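PDB 3LUP: DegV family protein from Streptococcus agalactiae, which binds a long-chain fatty acid, captured here as elaidic acid, and may take part in lipid transport or fatty acid metabolism. Local coordinates for residues T120-S124 with F195-G199; M4-T10 with Y84-L90; L48-Y52 with F264-T270. The contacts are given in a common frame with arbitrary orientation. Residues are numbered along the deposited sequence.

Interaction 1: residues T120-S124 with F195-G199; sequences TKITS and FNEEG. With ELA (Elaidic acid), chain B.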
loop_
_atom_site.group_PDB
_atom_site.type_symbol
_atom_site.label_atom_id
_atom_site.label_comp_id
_atom_site.label_asym_id
_atom_site.label_seq_id
_atom_site.Cartn_x
_atom_site.Cartn_y
_atom_site.Cartn_z
ATOM N N THR A 120 -1.040 4.420 -8.357
ATOM C CA THR A 120 -2.030 3.747 -7.531
ATOM C C THR A 120 -2.460 4.619 -6.380
ATOM O O THR A 120 -3.549 4.437 -5.867
ATOM C CB THR A 120 -1.533 2.407 -6.984
ATOM O OG1 THR A 120 -0.449 2.634 -6.068
ATOM C CG2 THR A 120 -1.080 1.509 -8.126
ATOM N N LYS A 121 -1.604 5.554 -5.969
ATOM C CA LYS A 121 -1.910 6.487 -4.871
ATOM C C LYS A 121 -2.189 5.782 -3.547
ATOM O O LYS A 121 -2.752 6.364 -2.610
ATOM C CB LYS A 121 -3.074 7.399 -5.232
ATOM C CG LYS A 121 -2.823 8.281 -6.442
ATOM C CD LYS A 121 -4.005 9.193 -6.618
ATOM C CE LYS A 121 -3.908 10.012 -7.870
ATOM N NZ LYS A 121 -5.221 10.693 -8.053
ATOM N N ILE A 122 -1.783 4.522 -3.466
ATOM C CA ILE A 122 -2.006 3.736 -2.261
ATOM C C ILE A 122 -0.905 2.687 -2.076
ATOM O O ILE A 122 0.130 2.737 -2.753
ATOM C CB ILE A 122 -3.455 3.158 -2.224
ATOM C CG1 ILE A 122 -3.881 2.864 -0.786
ATOM C CG2 ILE A 122 -3.668 2.016 -3.242
ATOM C CD1 ILE A 122 -4.114 4.160 0.038
ATOM N N THR A 123 -1.104 1.780 -1.135
ATOM C CA THR A 123 -0.165 0.699 -0.913
ATOM C C THR A 123 -0.854 -0.356 -0.065
ATOM O O THR A 123 -2.060 -0.298 0.109
ATOM C CB THR A 123 1.177 1.215 -0.288
ATOM O OG1 THR A 123 2.152 0.172 -0.320
ATOM C CG2 THR A 123 0.995 1.712 1.145
ATOM N N SER A 124 -0.107 -1.322 0.452
ATOM C CA SER A 124 -0.690 -2.370 1.290
ATOM C C SER A 124 -1.858 -3.047 0.546
ATOM O O SER A 124 -1.721 -3.357 -0.647
ATOM C CB SER A 124 -1.119 -1.792 2.647
ATOM O OG SER A 124 -1.688 -2.786 3.477
ATOM N N PHE A 195 -4.644 9.284 2.860
ATOM C CA PHE A 195 -4.028 9.601 1.570
ATOM C C PHE A 195 -4.778 10.678 0.793
ATOM O O PHE A 195 -5.993 10.592 0.598
ATOM C CB PHE A 195 -3.918 8.350 0.719
ATOM C CG PHE A 195 -2.729 7.496 1.048
ATOM C CD1 PHE A 195 -1.647 7.418 0.163
ATOM C CD2 PHE A 195 -2.688 6.751 2.227
ATOM C CE1 PHE A 195 -0.542 6.623 0.443
ATOM C CE2 PHE A 195 -1.570 5.950 2.526
ATOM C CZ PHE A 195 -0.494 5.890 1.622
ATOM N N ASN A 196 -4.029 11.692 0.370
ATOM C CA ASN A 196 -4.474 12.779 -0.506
ATOM C C ASN A 196 -5.129 12.388 -1.830
ATOM O O ASN A 196 -5.135 11.218 -2.238
ATOM C CB ASN A 196 -3.246 13.583 -0.905
ATOM C CG ASN A 196 -3.219 14.929 -0.289
ATOM O OD1 ASN A 196 -4.171 15.347 0.364
ATOM N ND2 ASN A 196 -2.123 15.644 -0.496
ATOM N N GLU A 197 -5.620 13.400 -2.539
ATOM C CA GLU A 197 -5.958 13.231 -3.942
ATOM C C GLU A 197 -4.683 12.970 -4.769
ATOM O O GLU A 197 -4.763 12.334 -5.824
ATOM C CB GLU A 197 -6.769 14.428 -4.465
ATOM C CG GLU A 197 -8.207 14.475 -3.903
ATOM C CD GLU A 197 -8.941 15.801 -4.172
ATOM O OE1 GLU A 197 -8.962 16.267 -5.343
ATOM O OE2 GLU A 197 -9.519 16.376 -3.212
ATOM N N GLU A 198 -3.527 13.441 -4.275
ATOM C CA GLU A 198 -2.215 13.177 -4.888
ATOM C C GLU A 198 -1.542 11.937 -4.315
ATOM O O GLU A 198 -0.394 11.638 -4.661
ATOM C CB GLU A 198 -1.243 14.342 -4.690
ATOM C CG GLU A 198 -1.656 15.683 -5.271
ATOM C CD GLU A 198 -2.042 16.678 -4.181
ATOM O OE1 GLU A 198 -1.248 16.853 -3.206
ATOM O OE2 GLU A 198 -3.145 17.280 -4.307
ATOM N N GLY A 199 -2.244 11.229 -3.431
ATOM C CA GLY A 199 -1.687 10.056 -2.788
ATOM C C GLY A 199 -0.615 10.374 -1.757
ATOM O O GLY A 199 0.254 9.547 -1.501
HETATM C CA ELA B . 11.621 5.404 -1.168
HETATM C C ELA B . 12.925 6.166 -0.910
HETATM O O ELA B . 13.374 6.392 0.253
HETATM C C3 ELA B . 11.642 3.958 -0.680
HETATM C C4 ELA B . 10.456 3.173 -1.231
HETATM C C5 ELA B . 9.595 2.537 -0.121
HETATM C C6 ELA B . 8.556 3.527 0.424
HETATM C C7 ELA B . 7.889 3.179 1.750
HETATM C C8 ELA B . 6.936 4.305 2.166
HETATM C C9 ELA B . 5.695 3.763 2.864
HETATM C C10 ELA B . 4.755 4.648 3.593
HETATM C C11 ELA B . 3.895 4.073 4.701
HETATM C C12 ELA B . 2.429 4.466 4.572
HETATM C C13 ELA B . 1.522 3.302 4.209
HETATM C C14 ELA B . 0.116 3.438 4.777
HETATM C C15 ELA B . -0.706 2.182 4.450
HETATM C C16 ELA B . -2.208 2.344 4.689
HETATM C C17 ELA B . -2.992 2.195 3.390
HETATM C C18 ELA B . -4.317 1.469 3.588
HETATM O OXT ELA B . 13.569 6.606 -1.892
#
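This is a loop-to-loop contact about 8 Å from the centre of the molecule, where the connection between strand 114-116 and helix 124-138 meets the turn joining strands 192-195 and 201-205; the two segments bury 265 Å² between them. One polar bond crosses: the extended Lys121 side chain carries NZ to Glu197 O at 2.8 Å. The acceptor is a carbonyl of the type I turn Asn196-Gly199, which is closed by Gly199 N to Asn196 O at 3.1 Å. Gly199 makes the approach possible, since its CA lies only 4.1 Å from the CA of Lys121 and an ideal CB would clash there; its positive phi of 72° also favours glycine. The turn forms a beta hairpin at the edge of the mixed sheet, so the contact ties that sheet to the loop leaving the parallel sheet, as part of the DegV fold. Further in, the contact becomes apolar. Ile122 CD1 sits over a face of the Phe195 ring, 3.8 Å from its centroid and 16° off the normal, a CH-pi contact. Thr123 CG2 and Phe195 also line the fatty acid pocket: Thr123 CG2 is 3.5 Å from ELA C13, and Phe195 CE2, at the ring edge, is 3.8 Å from ELA C14. The hydroxyl of Thr123 is engaged elsewhere, hydrogen-bonded to Ser13 and Gln127.

Interaction 2: residues M4-T10 with Y84-L90; sequences MKLALIT and YTHVLGL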
loop_
_atom_site.group_PDB
_atom_site.type_symbol
_atom_site.label_atom_id
_atom_site.label_comp_id
_atom_site.label_asym_id
_atom_site.label_seq_id
_atom_site.Cartn_x
_atom_site.Cartn_y
_atom_site.Cartn_z
HETATM N N MSE A 4 -4.289 -10.977 -26.252
HETATM C CA MSE A 4 -3.492 -10.412 -25.167
HETATM C C MSE A 4 -2.957 -11.439 -24.155
HETATM O O MSE A 4 -3.707 -12.266 -23.637
HETATM C CB MSE A 4 -4.306 -9.347 -24.427
HETATM C CG MSE A 4 -3.754 -8.992 -23.061
HETATM SE SE MSE A 4 -4.765 -7.561 -22.219
HETATM C CE MSE A 4 -6.299 -8.600 -21.589
ATOM N N LYS A 5 -1.657 -11.369 -23.881
ATOM C CA LYS A 5 -1.065 -12.059 -22.741
ATOM C C LYS A 5 -0.512 -10.979 -21.825
ATOM O O LYS A 5 0.487 -10.320 -22.141
ATOM C CB LYS A 5 0.015 -13.049 -23.180
ATOM C CG LYS A 5 0.686 -13.814 -22.039
ATOM C CD LYS A 5 1.126 -15.192 -22.501
ATOM C CE LYS A 5 2.321 -15.723 -21.727
ATOM N NZ LYS A 5 3.590 -15.368 -22.435
ATOM N N LEU A 6 -1.202 -10.786 -20.705
ATOM C CA LEU A 6 -0.991 -9.631 -19.849
ATOM C C LEU A 6 -0.203 -10.011 -18.603
ATOM O O LEU A 6 -0.512 -11.018 -17.951
ATOM C CB LEU A 6 -2.337 -9.031 -19.447
ATOM C CG LEU A 6 -2.366 -7.953 -18.357
ATOM C CD1 LEU A 6 -1.771 -6.634 -18.877
ATOM C CD2 LEU A 6 -3.784 -7.749 -17.843
ATOM N N ALA A 7 0.823 -9.222 -18.286
ATOM C CA ALA A 7 1.590 -9.447 -17.079
ATOM C C ALA A 7 1.211 -8.413 -16.037
ATOM O O ALA A 7 0.876 -7.258 -16.370
ATOM C CB ALA A 7 3.049 -9.388 -17.362
ATOM N N LEU A 8 1.263 -8.826 -14.777
ATOM C CA LEU A 8 1.070 -7.889 -13.694
ATOM C C LEU A 8 2.290 -7.710 -12.818
ATOM O O LEU A 8 2.817 -8.673 -12.249
ATOM C CB LEU A 8 -0.178 -8.222 -12.864
ATOM C CG LEU A 8 -1.288 -7.300 -13.360
ATOM C CD1 LEU A 8 -2.195 -8.041 -14.320
ATOM C CD2 LEU A 8 -2.064 -6.660 -12.227
ATOM N N ILE A 9 2.745 -6.462 -12.729
ATOM C CA ILE A 9 3.887 -6.159 -11.875
ATOM C C ILE A 9 3.509 -5.238 -10.712
ATOM O O ILE A 9 2.762 -4.246 -10.867
ATOM C CB ILE A 9 5.111 -5.604 -12.657
ATOM C CG1 ILE A 9 5.579 -6.596 -13.715
ATOM C CG2 ILE A 9 6.288 -5.396 -11.738
ATOM C CD1 ILE A 9 4.871 -6.491 -15.027
ATOM N N THR A 10 4.033 -5.611 -9.549
ATOM C CA THR A 10 3.818 -4.882 -8.323
ATOM C C THR A 10 5.063 -4.981 -7.462
ATOM O O THR A 10 6.059 -5.539 -7.893
ATOM C CB THR A 10 2.576 -5.404 -7.566
ATOM O OG1 THR A 10 2.354 -4.581 -6.410
ATOM C CG2 THR A 10 2.755 -6.856 -7.150
ATOM N N TYR A 84 4.576 -12.315 -23.468
ATOM C CA TYR A 84 3.547 -11.388 -22.989
ATOM C C TYR A 84 3.352 -10.213 -23.942
ATOM O O TYR A 84 4.315 -9.734 -24.530
ATOM C CB TYR A 84 3.916 -10.843 -21.620
ATOM C CG TYR A 84 3.775 -11.814 -20.478
ATOM C CD1 TYR A 84 2.603 -11.860 -19.726
ATOM C CD2 TYR A 84 4.827 -12.676 -20.131
ATOM C CE1 TYR A 84 2.474 -12.740 -18.655
ATOM C CE2 TYR A 84 4.711 -13.564 -19.070
ATOM C CZ TYR A 84 3.534 -13.589 -18.338
ATOM O OH TYR A 84 3.406 -14.455 -17.283
ATOM N N THR A 85 2.117 -9.733 -24.081
ATOM C CA THR A 85 1.824 -8.627 -25.009
ATOM C C THR A 85 1.559 -7.299 -24.310
ATOM O O THR A 85 1.883 -6.243 -24.846
ATOM C CB THR A 85 0.620 -8.938 -25.905
ATOM O OG1 THR A 85 -0.560 -9.039 -25.098
ATOM C CG2 THR A 85 0.846 -10.234 -26.659
ATOM N N HIS A 86 0.949 -7.356 -23.132
ATOM C CA HIS A 86 0.636 -6.161 -22.374
ATOM C C HIS A 86 1.171 -6.283 -20.965
ATOM O O HIS A 86 1.355 -7.397 -20.444
ATOM C CB HIS A 86 -0.864 -5.943 -22.297
ATOM C CG HIS A 86 -1.526 -5.725 -23.624
ATOM N ND1 HIS A 86 -1.761 -6.747 -24.516
ATOM C CD2 HIS A 86 -2.027 -4.606 -24.197
ATOM C CE1 HIS A 86 -2.367 -6.264 -25.585
ATOM N NE2 HIS A 86 -2.536 -4.967 -25.419
ATOM N N VAL A 87 1.406 -5.125 -20.346
ATOM C CA VAL A 87 1.887 -5.053 -18.971
ATOM C C VAL A 87 1.133 -3.977 -18.179
ATOM O O VAL A 87 1.016 -2.827 -18.630
ATOM C CB VAL A 87 3.413 -4.761 -18.933
ATOM C CG1 VAL A 87 3.901 -4.568 -17.498
ATOM C CG2 VAL A 87 4.203 -5.870 -19.625
ATOM N N LEU A 88 0.632 -4.356 -16.998
ATOM C CA LEU A 88 0.107 -3.380 -16.028
ATOM C C LEU A 88 0.935 -3.358 -14.742
ATOM O O LEU A 88 1.001 -4.349 -14.004
ATOM C CB LEU A 88 -1.365 -3.651 -15.723
ATOM C CG LEU A 88 -2.137 -2.611 -14.906
ATOM C CD1 LEU A 88 -2.138 -1.250 -15.566
ATOM C CD2 LEU A 88 -3.558 -3.096 -14.715
ATOM N N GLY A 89 1.595 -2.226 -14.502
ATOM C CA GLY A 89 2.439 -2.049 -13.321
ATOM C C GLY A 89 1.691 -1.238 -12.283
ATOM O O GLY A 89 1.352 -0.066 -12.523
ATOM N N LEU A 90 1.415 -1.882 -11.144
ATOM C CA LEU A 90 0.676 -1.279 -10.017
ATOM C C LEU A 90 1.542 -1.215 -8.745
ATOM O O LEU A 90 1.540 -2.126 -7.904
ATOM C CB LEU A 90 -0.621 -2.039 -9.748
ATOM C CG LEU A 90 -1.707 -1.995 -10.822
ATOM C CD1 LEU A 90 -2.864 -2.894 -10.410
ATOM C CD2 LEU A 90 -2.188 -0.576 -11.065
#
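Lys5 O accepts two backbone bonds, from Thr85 N at 2.6 Å and His86 N at 3.2 Å, while Lys5 N donates to Thr85 OG1 at 2.8 Å. Parallel pairing follows: Ala7 N to His86 O 2.9 Å, Leu88 N to Ala7 O 3.0 Å, Ile9 N to Leu88 O 3.0 Å and Leu90 N to Ile9 O 2.7 Å. Thr10 OG1 donates to Leu90 O at 3.0 Å. The axes of 6-10 and 86-89, central in the parallel sheet, approach to 4.6 Å at 19°. Ahead of strand 6-10, Lys5 NZ makes a cation-pi contact 4.0 Å from the Tyr84 ring centroid, and selenomethionine Met4 SE a selenium-aromatic one over the His86 ring face, 4.1 Å from its centroid. Helices flank both sheet faces, as in alpha/beta folds: Ile9 CD1 meets Val87 CG1 at 3.3 Å beside helix 69-81, and Leu8, its CG 4.3 Å from Leu88 CB, packs on helix 124-138. Main-chain bonding thus fixes the register, with cation-pi and selenium-aromatic contacts where the strands begin.

Interaction 3: residues L48-Y52 with F264-T270; sequences LDQYY and FGGVIAT. With ELA (Elaidic acid), chain B.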
loop_
_atom_site.group_PDB
_atom_site.type_symbol
_atom_site.label_atom_id
_atom_site.label_comp_id
_atom_site.label_asym_id
_atom_site.label_seq_id
_atom_site.Cartn_x
_atom_site.Cartn_y
_atom_site.Cartn_z
ATOM N N LEU A 48 10.079 -11.023 9.639
ATOM C CA LEU A 48 9.336 -9.968 10.325
ATOM C C LEU A 48 9.719 -9.881 11.809
ATOM O O LEU A 48 9.772 -8.781 12.362
ATOM C CB LEU A 48 7.808 -10.080 10.120
ATOM C CG LEU A 48 6.995 -8.817 10.521
ATOM C CD1 LEU A 48 7.209 -7.617 9.563
ATOM C CD2 LEU A 48 5.498 -9.061 10.737
ATOM N N ASP A 49 10.027 -11.020 12.438
ATOM C CA ASP A 49 10.406 -11.022 13.855
ATOM C C ASP A 49 11.785 -10.433 14.084
ATOM O O ASP A 49 12.004 -9.720 15.064
ATOM C CB ASP A 49 10.288 -12.414 14.466
ATOM C CG ASP A 49 8.946 -12.631 15.142
ATOM O OD1 ASP A 49 8.750 -12.137 16.288
ATOM O OD2 ASP A 49 8.085 -13.293 14.525
ATOM N N GLN A 50 12.708 -10.715 13.167
ATOM C CA GLN A 50 14.052 -10.139 13.230
ATOM C C GLN A 50 13.963 -8.637 13.035
ATOM O O GLN A 50 14.720 -7.884 13.665
ATOM C CB GLN A 50 14.972 -10.725 12.156
ATOM C CG GLN A 50 15.692 -12.025 12.520
ATOM C CD GLN A 50 16.616 -12.510 11.393
ATOM O OE1 GLN A 50 16.655 -11.922 10.315
ATOM N NE2 GLN A 50 17.355 -13.578 11.647
ATOM N N TYR A 51 13.031 -8.221 12.164
ATOM C CA TYR A 51 12.834 -6.819 11.834
ATOM C C TYR A 51 12.515 -5.986 13.048
ATOM O O TYR A 51 13.152 -4.958 13.280
ATOM C CB TYR A 51 11.703 -6.613 10.831
ATOM C CG TYR A 51 11.391 -5.140 10.690
ATOM C CD1 TYR A 51 12.167 -4.323 9.874
ATOM C CD2 TYR A 51 10.366 -4.550 11.424
ATOM C CE1 TYR A 51 11.917 -2.972 9.759
ATOM C CE2 TYR A 51 10.101 -3.200 11.317
ATOM C CZ TYR A 51 10.877 -2.415 10.476
ATOM O OH TYR A 51 10.617 -1.064 10.371
ATOM N N TYR A 52 11.502 -6.415 13.799
ATOM C CA TYR A 52 11.067 -5.692 14.994
ATOM C C TYR A 52 12.105 -5.710 16.108
ATOM O O TYR A 52 12.253 -4.732 16.843
ATOM C CB TYR A 52 9.724 -6.228 15.488
ATOM C CG TYR A 52 8.555 -5.697 14.703
ATOM C CD1 TYR A 52 8.109 -4.380 14.882
ATOM C CD2 TYR A 52 7.885 -6.503 13.790
ATOM C CE1 TYR A 52 7.023 -3.872 14.153
ATOM C CE2 TYR A 52 6.793 -6.019 13.063
ATOM C CZ TYR A 52 6.371 -4.697 13.241
ATOM O OH TYR A 52 5.298 -4.221 12.518
ATOM N N PHE A 264 1.047 -5.192 8.356
ATOM C CA PHE A 264 2.065 -4.507 7.574
ATOM C C PHE A 264 3.352 -5.339 7.612
ATOM O O PHE A 264 3.527 -6.187 8.499
ATOM C CB PHE A 264 2.345 -3.102 8.131
ATOM C CG PHE A 264 1.189 -2.123 7.996
ATOM C CD1 PHE A 264 0.763 -1.672 6.737
ATOM C CD2 PHE A 264 0.558 -1.611 9.129
ATOM C CE1 PHE A 264 -0.301 -0.737 6.616
ATOM C CE2 PHE A 264 -0.501 -0.706 9.021
ATOM C CZ PHE A 264 -0.929 -0.262 7.762
ATOM N N GLY A 265 4.234 -5.113 6.635
ATOM C CA GLY A 265 5.598 -5.644 6.654
ATOM C C GLY A 265 6.573 -4.561 7.118
ATOM O O GLY A 265 6.151 -3.488 7.542
ATOM N N GLY A 266 7.875 -4.851 7.038
ATOM C CA GLY A 266 8.917 -3.974 7.548
ATOM C C GLY A 266 9.012 -2.698 6.745
ATOM O O GLY A 266 9.416 -1.654 7.260
ATOM N N VAL A 267 8.624 -2.778 5.478
ATOM C CA VAL A 267 8.628 -1.616 4.594
ATOM C C VAL A 267 7.763 -0.487 5.170
ATOM O O VAL A 267 8.263 0.615 5.388
ATOM C CB VAL A 267 8.225 -2.006 3.152
ATOM C CG1 VAL A 267 8.107 -0.783 2.277
ATOM C CG2 VAL A 267 9.266 -2.982 2.562
ATOM N N ILE A 268 6.495 -0.785 5.466
ATOM C CA ILE A 268 5.543 0.198 6.003
ATOM C C ILE A 268 5.693 0.423 7.511
ATOM O O ILE A 268 5.544 1.538 7.974
ATOM C CB ILE A 268 4.087 -0.156 5.612
ATOM C CG1 ILE A 268 3.952 -0.174 4.082
ATOM C CG2 ILE A 268 3.110 0.842 6.198
ATOM C CD1 ILE A 268 2.724 -0.890 3.544
ATOM N N ALA A 269 6.015 -0.617 8.273
ATOM C CA ALA A 269 6.406 -0.460 9.674
ATOM C C ALA A 269 7.535 0.586 9.838
ATOM O O ALA A 269 7.470 1.449 10.708
ATOM C CB ALA A 269 6.818 -1.788 10.253
ATOM N N THR A 270 8.548 0.519 8.984
ATOM C CA THR A 270 9.592 1.548 8.931
ATOM C C THR A 270 9.059 2.992 8.930
ATOM O O THR A 270 9.604 3.851 9.614
ATOM C CB THR A 270 10.547 1.335 7.709
ATOM O OG1 THR A 270 11.262 0.101 7.860
ATOM C CG2 THR A 270 11.562 2.468 7.589
HETATM C CA ELA B . 11.621 5.404 -1.168
HETATM C C ELA B . 12.925 6.166 -0.910
HETATM O O ELA B . 13.374 6.392 0.253
HETATM C C3 ELA B . 11.642 3.958 -0.680
HETATM C C4 ELA B . 10.456 3.173 -1.231
HETATM C C5 ELA B . 9.595 2.537 -0.121
HETATM C C6 ELA B . 8.556 3.527 0.424
HETATM C C7 ELA B . 7.889 3.179 1.750
HETATM C C8 ELA B . 6.936 4.305 2.166
HETATM C C9 ELA B . 5.695 3.763 2.864
HETATM C C10 ELA B . 4.755 4.648 3.593
HETATM C C11 ELA B . 3.895 4.073 4.701
HETATM C C12 ELA B . 2.429 4.466 4.572
HETATM C C13 ELA B . 1.522 3.302 4.209
HETATM C C14 ELA B . 0.116 3.438 4.777
HETATM C C15 ELA B . -0.706 2.182 4.450
HETATM C C16 ELA B . -2.208 2.344 4.689
HETATM C C17 ELA B . -2.992 2.195 3.390
HETATM C C18 ELA B . -4.317 1.469 3.588
HETATM O OXT ELA B . 13.569 6.606 -1.892
#
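Tyr51 lays a face of its ring over Gly266, whose CA is 3.8 Å from the ring centroid and 8° off the normal, a well-centred CH-pi contact. The lack of a side chain is what allows this closeness: an ideal CB on Gly266 would come within 3.0 Å of Tyr51 CD1. The same ring reaches Ala269, with CE2 3.7 Å from CB, and its phenol ends in the one hydrogen bond between the segments, Tyr51 OH to Thr270 OG1 at 2.8 Å. Thr270 OG1 in turn donates to Gly266 O at 2.6 Å, within its own helix, so the hydroxyls form a two-step hydrogen-bond chain ending on a first-turn carbonyl. Around this centre, Leu48 CD1 packs 3.9 Å from CA of Gly265, the N-cap residue, and Tyr52 OH approaches Ala269 CB at 3.7 Å.

The two helical segments run roughly parallel, 22° between their directions and 10.9 Å between axes, a separation bridged by large tyrosines meeting glycine and alanine. Helix 266-272 follows the edge strand 259-263 of the mixed sheet; Glu42 accepts a hydrogen bond from Gly266 N at its start. On its other flank the segment lines the lipid pocket: Ile268 CG2 lies 3.5 Å from ELA C13 and Phe264 CE1 3.7 Å from ELA C15, while the Ile268 CA-to-CB bond points away from 48-52. The chemistry is therefore split by side: two linked hydrogen bonds with CH-pi and apolar contacts toward 48-52, and hydrocarbon side chains, Phe264 and Ile268, facing the fatty acid chain.

In the fold
Interactions 1 and 3 have centres about 20 Å apart and share the fatty acid. They touch directly, Thr123 CG2 lying 3.9 Å from Ile268 CD1, and Ser124, near the start of helix 124-138, packs on Phe264 and Ile268. Interaction 2 is set within the parallel sheet, its centre about 21 Å from that of interaction 1 and 28 Å from that of interaction 3; packing of Thr120 CG2 on Leu90 CD2 at 3.8 Å connects it to interaction 1. Along the chain, interaction 2 closes before interaction 1 opens, interaction 1 is nested within interaction 3, and interactions 2 and 3 cross. Four of the 19 pocket residues thus come from the distant segments 120-124, 195-199 and 264-270.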